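Local structure of universal stress protein (Burkholderia pseudomallei, 4WNY) at residues S7-A12 and L27-D32; S20-A25 and L115-T120; A77-R82 and G86-V91. The protein is a universal stress protein whose exact role is not established, and which probably takes part in the response to stress, as other members of its family do. One frame throughout, in Å; residues are numbered along the deposited sequence.

Interaction 1. Residues S7-A12 and L27-D32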
loop_
_atom_site.group_PDB
_atom_site.type_symbol
_atom_site.label_atom_id
_atom_site.label_comp_id
_atom_site.label_asym_id
_atom_site.label_seq_id
_atom_site.Cartn_x
_atom_site.Cartn_y
_atom_site.Cartn_z
ATOM N N SER A 7 -1.181 13.620 2.015
ATOM C CA SER A 7 -0.436 14.864 1.839
ATOM C C SER A 7 1.072 14.651 1.916
ATOM O O SER A 7 1.833 15.270 1.171
ATOM C CB SER A 7 -0.863 15.892 2.886
ATOM O OG SER A 7 -0.652 15.393 4.196
ATOM N N ILE A 8 1.499 13.779 2.824
ATOM C CA ILE A 8 2.920 13.503 3.005
ATOM C C ILE A 8 3.221 12.009 2.913
ATOM O O ILE A 8 2.751 11.213 3.727
ATOM C CB ILE A 8 3.426 14.044 4.356
ATOM C CG1 ILE A 8 3.335 15.572 4.381
ATOM C CG2 ILE A 8 4.858 13.595 4.606
ATOM C CD1 ILE A 8 3.641 16.183 5.735
ATOM N N ILE A 9 4.012 11.638 1.912
ATOM C CA ILE A 9 4.334 10.238 1.667
ATOM C C ILE A 9 5.780 9.915 2.022
ATOM O O ILE A 9 6.702 10.638 1.641
ATOM C CB ILE A 9 4.097 9.858 0.196
ATOM C CG1 ILE A 9 2.702 10.303 -0.256
ATOM C CG2 ILE A 9 4.284 8.363 -0.001
ATOM C CD1 ILE A 9 2.443 10.076 -1.731
ATOM N N LEU A 10 5.973 8.817 2.745
ATOM C CA LEU A 10 7.304 8.359 3.116
ATOM C C LEU A 10 7.666 7.102 2.329
ATOM O O LEU A 10 6.873 6.168 2.246
ATOM C CB LEU A 10 7.371 8.096 4.625
ATOM C CG LEU A 10 8.719 7.818 5.300
ATOM C CD1 LEU A 10 8.655 8.214 6.764
ATOM C CD2 LEU A 10 9.113 6.354 5.179
ATOM N N VAL A 11 8.865 7.085 1.751
ATOM C CA VAL A 11 9.356 5.911 1.033
ATOM C C VAL A 11 10.731 5.494 1.562
ATOM O O VAL A 11 11.646 6.314 1.664
ATOM C CB VAL A 11 9.423 6.164 -0.495
ATOM C CG1 VAL A 11 10.140 7.468 -0.796
ATOM C CG2 VAL A 11 10.088 4.996 -1.215
ATOM N N ALA A 12 10.863 4.221 1.917
ATOM C CA ALA A 12 12.096 3.717 2.513
ATOM C C ALA A 12 13.103 3.291 1.452
ATOM O O ALA A 12 12.809 2.440 0.611
ATOM C CB ALA A 12 11.792 2.555 3.447
ATOM N N LEU A 27 7.095 8.431 -6.207
ATOM C CA LEU A 27 7.182 9.699 -6.923
ATOM C C LEU A 27 5.966 9.912 -7.811
ATOM O O LEU A 27 5.358 10.982 -7.798
ATOM C CB LEU A 27 8.454 9.760 -7.769
ATOM C CG LEU A 27 9.611 10.591 -7.220
ATOM C CD1 LEU A 27 10.740 10.627 -8.225
ATOM C CD2 LEU A 27 9.149 11.997 -6.890
ATOM N N GLU A 28 5.626 8.887 -8.587
ATOM C CA GLU A 28 4.485 8.945 -9.493
ATOM C C GLU A 28 3.197 9.218 -8.731
ATOM O O GLU A 28 2.336 9.964 -9.194
ATOM C CB GLU A 28 4.360 7.641 -10.284
ATOM N N LEU A 29 3.074 8.608 -7.557
ATOM C CA LEU A 29 1.916 8.823 -6.701
ATOM C C LEU A 29 1.925 10.234 -6.130
ATOM O O LEU A 29 0.889 10.896 -6.071
ATOM C CB LEU A 29 1.888 7.799 -5.567
ATOM C CG LEU A 29 0.662 7.852 -4.660
ATOM C CD1 LEU A 29 -0.556 7.338 -5.402
ATOM C CD2 LEU A 29 0.896 7.055 -3.390
ATOM N N ALA A 30 3.103 10.686 -5.710
ATOM C CA ALA A 30 3.261 12.019 -5.141
ATOM C C ALA A 30 2.921 13.102 -6.159
ATOM O O ALA A 30 2.351 14.136 -5.811
ATOM C CB ALA A 30 4.678 12.208 -4.622
ATOM N N ALA A 31 3.273 12.858 -7.417
ATOM C CA ALA A 31 3.002 13.814 -8.485
ATOM C C ALA A 31 1.525 13.809 -8.863
ATOM O O ALA A 31 0.933 14.862 -9.098
ATOM C CB ALA A 31 3.864 13.508 -9.702
ATOM N N ASP A 32 0.936 12.617 -8.919
ATOM C CA ASP A 32 -0.473 12.470 -9.271
ATOM C C ASP A 32 -1.379 13.040 -8.189
ATOM O O ASP A 32 -2.375 13.700 -8.482
ATOM C CB ASP A 32 -0.821 10.998 -9.515
ATOM C CG ASP A 32 -0.280 10.480 -10.832
ATOM O OD1 ASP A 32 0.156 11.309 -11.658
ATOM O OD2 ASP A 32 -0.298 9.250 -11.048
#
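The methyl CD1 of I9 on strand 8-13 reaches L29 and A30 on helix 17-32. The two elements open a beta-alpha-beta unit, completed by strand 36-43, in the parallel alpha/beta fold of universal stress proteins. The segments are nearest in backbone at I9 and A30, with 7.1 Å between their CA atoms. One extended side chain bridges that gap.

From CB, the I9 side chain divides. Its CG2 branch lies anti to the backbone N, beside the carbonyl carbon, and packs along the sheet on V117 of the neighbouring strand 115-120. CG1 steps aside from CB. With chi2 extended (175°), the CG1-CD1 bond runs parallel to CA-CB, and CD1 resumes the course toward the helix. CG1 itself makes no close contact with segment 27-32. CD1 makes all the close contacts there. It meets CD2 of L29 at 3.8 Å and CA of A30 at 4.0 Å. The methyl CB of A30 is slightly farther, at 4.2 Å from I9 CD1.

The small side chain of A30 lets CD1 of I9 come up to the helix backbone. L29 presents its CD2 branch, and its side chain crosses that of I9 at about a right angle. No hydrogen bond joins the two segments, and all three touching residues are buried. The contact is apolar packing of helix on sheet. L37 and L115 of the flanking strands also touch I9, and V84 touches A30. L29 further packs on Y6 of the second subunit, so this layer continues into the dimer interface. Of the L29 atoms, CD2 is nearest to I9 CD1, and L29 CG follows at 4.1 Å from I9 CD1.

Interaction 2. Residues S20-A25 and L115-T120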
loop_
_atom_site.group_PDB
_atom_site.type_symbol
_atom_site.label_atom_id
_atom_site.label_comp_id
_atom_site.label_asym_id
_atom_site.label_seq_id
_atom_site.Cartn_x
_atom_site.Cartn_y
_atom_site.Cartn_z
ATOM N N SER A 20 14.628 1.429 -5.230
ATOM C CA SER A 20 14.643 2.465 -6.251
ATOM C C SER A 20 13.373 2.388 -7.090
ATOM O O SER A 20 12.822 3.409 -7.502
ATOM C CB SER A 20 15.880 2.326 -7.138
ATOM O OG SER A 20 15.896 3.311 -8.155
ATOM N N HIS A 21 12.914 1.165 -7.336
ATOM C CA HIS A 21 11.667 0.940 -8.053
ATOM C C HIS A 21 10.494 1.487 -7.250
ATOM O O HIS A 21 9.548 2.042 -7.807
ATOM C CB HIS A 21 11.472 -0.551 -8.335
ATOM C CG HIS A 21 10.281 -0.854 -9.188
ATOM N ND1 HIS A 21 9.262 -1.690 -8.779
ATOM C CD2 HIS A 21 9.944 -0.434 -10.431
ATOM C CE1 HIS A 21 8.352 -1.770 -9.731
ATOM N NE2 HIS A 21 8.742 -1.017 -10.746
ATOM N N ALA A 22 10.572 1.330 -5.933
ATOM C CA ALA A 22 9.535 1.822 -5.035
ATOM C C ALA A 22 9.517 3.346 -5.008
ATOM O O ALA A 22 8.460 3.962 -4.864
ATOM C CB ALA A 22 9.743 1.270 -3.638
ATOM N N LEU A 23 10.696 3.944 -5.142
ATOM C CA LEU A 23 10.828 5.393 -5.182
ATOM C C LEU A 23 10.131 5.969 -6.410
ATOM O O LEU A 23 9.446 6.989 -6.323
ATOM C CB LEU A 23 12.303 5.796 -5.178
ATOM C CG LEU A 23 12.595 7.278 -5.421
ATOM C CD1 LEU A 23 11.939 8.135 -4.352
ATOM C CD2 LEU A 23 14.093 7.532 -5.466
ATOM N N ASP A 24 10.310 5.308 -7.549
ATOM C CA ASP A 24 9.675 5.733 -8.791
ATOM C C ASP A 24 8.157 5.652 -8.684
ATOM O O ASP A 24 7.438 6.468 -9.262
ATOM C CB ASP A 24 10.163 4.883 -9.965
ATOM C CG ASP A 24 11.606 5.170 -10.333
ATOM O OD1 ASP A 24 12.136 6.217 -9.902
ATOM O OD2 ASP A 24 12.208 4.351 -11.060
ATOM N N ALA A 25 7.677 4.659 -7.941
ATOM C CA ALA A 25 6.246 4.490 -7.722
ATOM C C ALA A 25 5.719 5.545 -6.755
ATOM O O ALA A 25 4.650 6.117 -6.969
ATOM C CB ALA A 25 5.952 3.094 -7.201
ATOM N N LEU A 115 1.445 7.916 5.020
ATOM C CA LEU A 115 1.648 6.745 4.175
ATOM C C LEU A 115 3.119 6.349 4.113
ATOM O O LEU A 115 3.995 7.205 3.991
ATOM C CB LEU A 115 1.125 7.006 2.761
ATOM C CG LEU A 115 1.370 5.894 1.737
ATOM C CD1 LEU A 115 0.625 4.624 2.132
ATOM C CD2 LEU A 115 0.974 6.349 0.340
ATOM N N ILE A 116 3.382 5.049 4.196
ATOM C CA ILE A 116 4.734 4.526 4.056
ATOM C C ILE A 116 4.836 3.619 2.836
ATOM O O ILE A 116 4.086 2.649 2.706
ATOM C CB ILE A 116 5.175 3.740 5.304
ATOM C CG1 ILE A 116 5.258 4.665 6.517
ATOM C CG2 ILE A 116 6.516 3.059 5.061
ATOM C CD1 ILE A 116 5.675 3.959 7.788
ATOM N N VAL A 117 5.766 3.937 1.944
ATOM C CA VAL A 117 5.954 3.166 0.723
ATOM C C VAL A 117 7.212 2.308 0.821
ATOM O O VAL A 117 8.279 2.802 1.181
ATOM C CB VAL A 117 6.046 4.093 -0.506
ATOM C CG1 VAL A 117 6.434 3.306 -1.749
ATOM C CG2 VAL A 117 4.724 4.822 -0.712
ATOM N N MET A 118 7.080 1.022 0.511
ATOM C CA MET A 118 8.199 0.091 0.603
ATOM C C MET A 118 8.331 -0.791 -0.629
ATOM O O MET A 118 7.334 -1.163 -1.249
ATOM C CB MET A 118 8.051 -0.801 1.835
ATOM C CG MET A 118 8.941 -0.414 2.997
ATOM S SD MET A 118 8.774 -1.607 4.331
ATOM C CE MET A 118 6.992 -1.775 4.351
ATOM N N GLY A 119 9.569 -1.131 -0.971
ATOM C CA GLY A 119 9.828 -2.088 -2.030
ATOM C C GLY A 119 9.919 -3.484 -1.450
ATOM O O GLY A 119 10.525 -3.685 -0.397
ATOM N N THR A 120 9.309 -4.453 -2.126
ATOM C CA THR A 120 9.312 -5.830 -1.645
ATOM C C THR A 120 9.709 -6.809 -2.745
ATOM O O THR A 120 10.059 -6.407 -3.853
ATOM C CB THR A 120 7.934 -6.237 -1.084
ATOM O OG1 THR A 120 6.922 -5.994 -2.069
ATOM C CG2 THR A 120 7.609 -5.443 0.172
#
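A22 on helix 17-32 sets its CB against the backbone of strand 115-120, over the face of the peptide between M118 and G119. A22 CB stands almost directly above G119 N, at 3.6 Å, and is 3.9 Å from M118 C. Its CA-CB bond points toward the strand. G119 has no side chain to hold the helix off, and the CA atoms of A22 and G119 come within 4.9 Å. The axes of the helix and strand segments approach to 6.9 Å at an angle of 141°.

V117 also faces the helix. Its CG1 lies anti to the backbone N (chi1 172°) and comes up to the carbonyl of A22, with CG1 3.8 Å from A22 O. The same CG1 is 4.3 Å from A22 CB, a looser apolar contact. M118, next along the strand, points its CB away from the helix. Its side chain packs on helix 134-141 across the sheet, on A135 and L138 among others. This is helix-on-sheet packing in the core of the alpha/beta fold. I149 of strand 146-150 touches both V117 and A25, and the A25 carbonyl is hydrogen-bonded to Y6 OH of the second subunit.

No hydrogen bond crosses between the two segments. The contact therefore rests on van der Waals fit: a methyl over a peptide face, made close by alanine meeting glycine.

Interaction 3. Residues A77-R82 and G86-V91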
loop_
_atom_site.group_PDB
_atom_site.type_symbol
_atom_site.label_atom_id
_atom_site.label_comp_id
_atom_site.label_asym_id
_atom_site.label_seq_id
_atom_site.Cartn_x
_atom_site.Cartn_y
_atom_site.Cartn_z
ATOM N N ALA A 77 17.154 14.603 -6.577
ATOM C CA ALA A 77 17.289 14.944 -7.990
ATOM C C ALA A 77 16.083 14.467 -8.795
ATOM O O ALA A 77 15.625 15.153 -9.711
ATOM C CB ALA A 77 18.571 14.353 -8.556
ATOM N N ARG A 78 15.576 13.288 -8.451
ATOM C CA ARG A 78 14.391 12.747 -9.107
ATOM C C ARG A 78 13.156 13.579 -8.773
ATOM O O ARG A 78 12.330 13.858 -9.642
ATOM C CB ARG A 78 14.162 11.292 -8.698
ATOM C CG ARG A 78 15.262 10.324 -9.095
ATOM C CD ARG A 78 14.780 8.892 -8.916
ATOM N NE ARG A 78 15.860 7.974 -8.569
ATOM C CZ ARG A 78 15.716 6.655 -8.485
ATOM N NH1 ARG A 78 14.538 6.098 -8.734
ATOM N NH2 ARG A 78 16.751 5.892 -8.157
ATOM N N MET A 79 13.038 13.971 -7.507
ATOM C CA MET A 79 11.921 14.791 -7.049
ATOM C C MET A 79 11.924 16.167 -7.712
ATOM O O MET A 79 10.877 16.666 -8.131
ATOM C CB MET A 79 11.962 14.947 -5.528
ATOM C CG MET A 79 11.756 13.653 -4.757
ATOM S SD MET A 79 12.166 13.823 -3.011
ATOM C CE MET A 79 11.050 15.140 -2.535
ATOM N N THR A 80 13.103 16.773 -7.803
ATOM C CA THR A 80 13.251 18.092 -8.407
ATOM C C THR A 80 12.800 18.100 -9.867
ATOM O O THR A 80 12.054 18.987 -10.287
ATOM C CB THR A 80 14.708 18.581 -8.320
ATOM O OG1 THR A 80 15.069 18.745 -6.942
ATOM C CG2 THR A 80 14.880 19.908 -9.050
ATOM N N ARG A 81 13.247 17.108 -10.631
ATOM C CA ARG A 81 12.860 16.978 -12.034
ATOM C C ARG A 81 11.350 16.806 -12.191
ATOM O O ARG A 81 10.731 17.434 -13.050
ATOM C CB ARG A 81 13.591 15.798 -12.685
ATOM C CG ARG A 81 12.989 15.344 -14.014
ATOM C CD ARG A 81 13.791 14.219 -14.664
ATOM N NE ARG A 81 15.096 14.666 -15.146
ATOM C CZ ARG A 81 15.714 14.160 -16.211
ATOM N NH1 ARG A 81 15.143 13.192 -16.916
ATOM N NH2 ARG A 81 16.901 14.626 -16.575
ATOM N N ARG A 82 10.766 15.959 -11.349
ATOM C CA ARG A 82 9.336 15.676 -11.407
ATOM C C ARG A 82 8.507 16.790 -10.772
ATOM O O ARG A 82 7.278 16.776 -10.841
ATOM C CB ARG A 82 9.032 14.342 -10.724
ATOM N N GLY A 86 9.082 18.269 -0.972
ATOM C CA GLY A 86 9.538 17.411 0.106
ATOM C C GLY A 86 11.050 17.382 0.200
ATOM O O GLY A 86 11.744 17.907 -0.671
ATOM N N ALA A 87 11.562 16.768 1.259
ATOM C CA ALA A 87 13.000 16.689 1.478
ATOM C C ALA A 87 13.379 15.355 2.109
ATOM O O ALA A 87 12.837 14.981 3.149
ATOM C CB ALA A 87 13.469 17.842 2.350
ATOM N N PRO A 88 14.310 14.629 1.471
ATOM C CA PRO A 88 14.800 13.338 1.965
ATOM C C PRO A 88 15.437 13.433 3.349
ATOM O O PRO A 88 16.051 14.449 3.678
ATOM C CB PRO A 88 15.844 12.936 0.918
ATOM C CG PRO A 88 15.440 13.665 -0.316
ATOM C CD PRO A 88 14.894 14.974 0.165
ATOM N N ARG A 89 15.288 12.379 4.146
ATOM C CA ARG A 89 15.854 12.344 5.490
ATOM C C ARG A 89 16.774 11.143 5.674
ATOM O O ARG A 89 16.524 10.065 5.135
ATOM C CB ARG A 89 14.744 12.300 6.543
ATOM C CG ARG A 89 13.571 13.225 6.276
ATOM C CD ARG A 89 13.930 14.691 6.446
ATOM N NE ARG A 89 12.752 15.543 6.299
ATOM C CZ ARG A 89 11.914 15.833 7.290
ATOM N NH1 ARG A 89 12.126 15.337 8.502
ATOM N NH2 ARG A 89 10.865 16.615 7.071
ATOM N N LEU A 90 17.844 11.337 6.435
ATOM C CA LEU A 90 18.682 10.228 6.857
ATOM C C LEU A 90 18.253 9.819 8.258
ATOM O O LEU A 90 18.238 10.644 9.171
ATOM C CB LEU A 90 20.163 10.610 6.835
ATOM C CG LEU A 90 21.164 9.469 7.032
ATOM C CD1 LEU A 90 21.382 8.724 5.724
ATOM C CD2 LEU A 90 22.479 9.989 7.592
ATOM N N VAL A 91 17.880 8.555 8.422
ATOM C CA VAL A 91 17.461 8.067 9.729
ATOM C C VAL A 91 18.372 6.938 10.205
ATOM O O VAL A 91 18.898 6.162 9.406
ATOM C CB VAL A 91 15.988 7.585 9.719
ATOM C CG1 VAL A 91 15.075 8.685 9.199
ATOM C CG2 VAL A 91 15.830 6.327 8.883
#
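M79, near the end of helix 57-82, reaches over the turn that leads into strand 89-92. This helix-to-strand connection belongs to the parallel alpha/beta fold of the family, and strand 89-92 is an outermost strand of the sheet within the chain. M79 is buried and contributes the largest share of the contact. Its CG lies beside the backbone N, and the chain runs extended through chi2. It then bends at the sulfur (chi3 58°), which turns CE toward G86.

G86 offers its backbone. The methyl CE of M79 sits over the face of the peptide joining G86 to A87. M79 CE lies 3.5 Å from G86 C. The backbone of G86 has a positive phi of 118°, a conformation that suits glycine.

P88 adds its ring beside G86, and its CA-CB bond points toward the helix. L72 and Q76 of the same helix also touch this proline. M79 also packs on L27 of helix 17-32 and P39 of strand 36-43. No hydrogen bond crosses here. The sulfur makes the looser touch, with M79 SD 4.2 Å from P88 CG, while the methyl lies nearer, with M79 CE 3.4 Å from G86 O.

From the N terminus, strand 8-13 is followed by helix 17-32, which folds back on it and closes the short loop of interaction 1. Interaction 2 starts earlier on that helix, at 20-25, and closes a much longer loop at strand 115-120. Its segments alternate with those of interaction 1, so the two cross. Strands 8-13 and 115-120 are sheet neighbours, joined by backbone hydrogen bonds at L10. Interaction 3 follows interaction 1 in series and is nested inside the loop of interaction 2. R78 links helix 57-82 to helix 17-32 through a salt bridge to D24 and a hydrogen bond with S20, while L27 packs on R78.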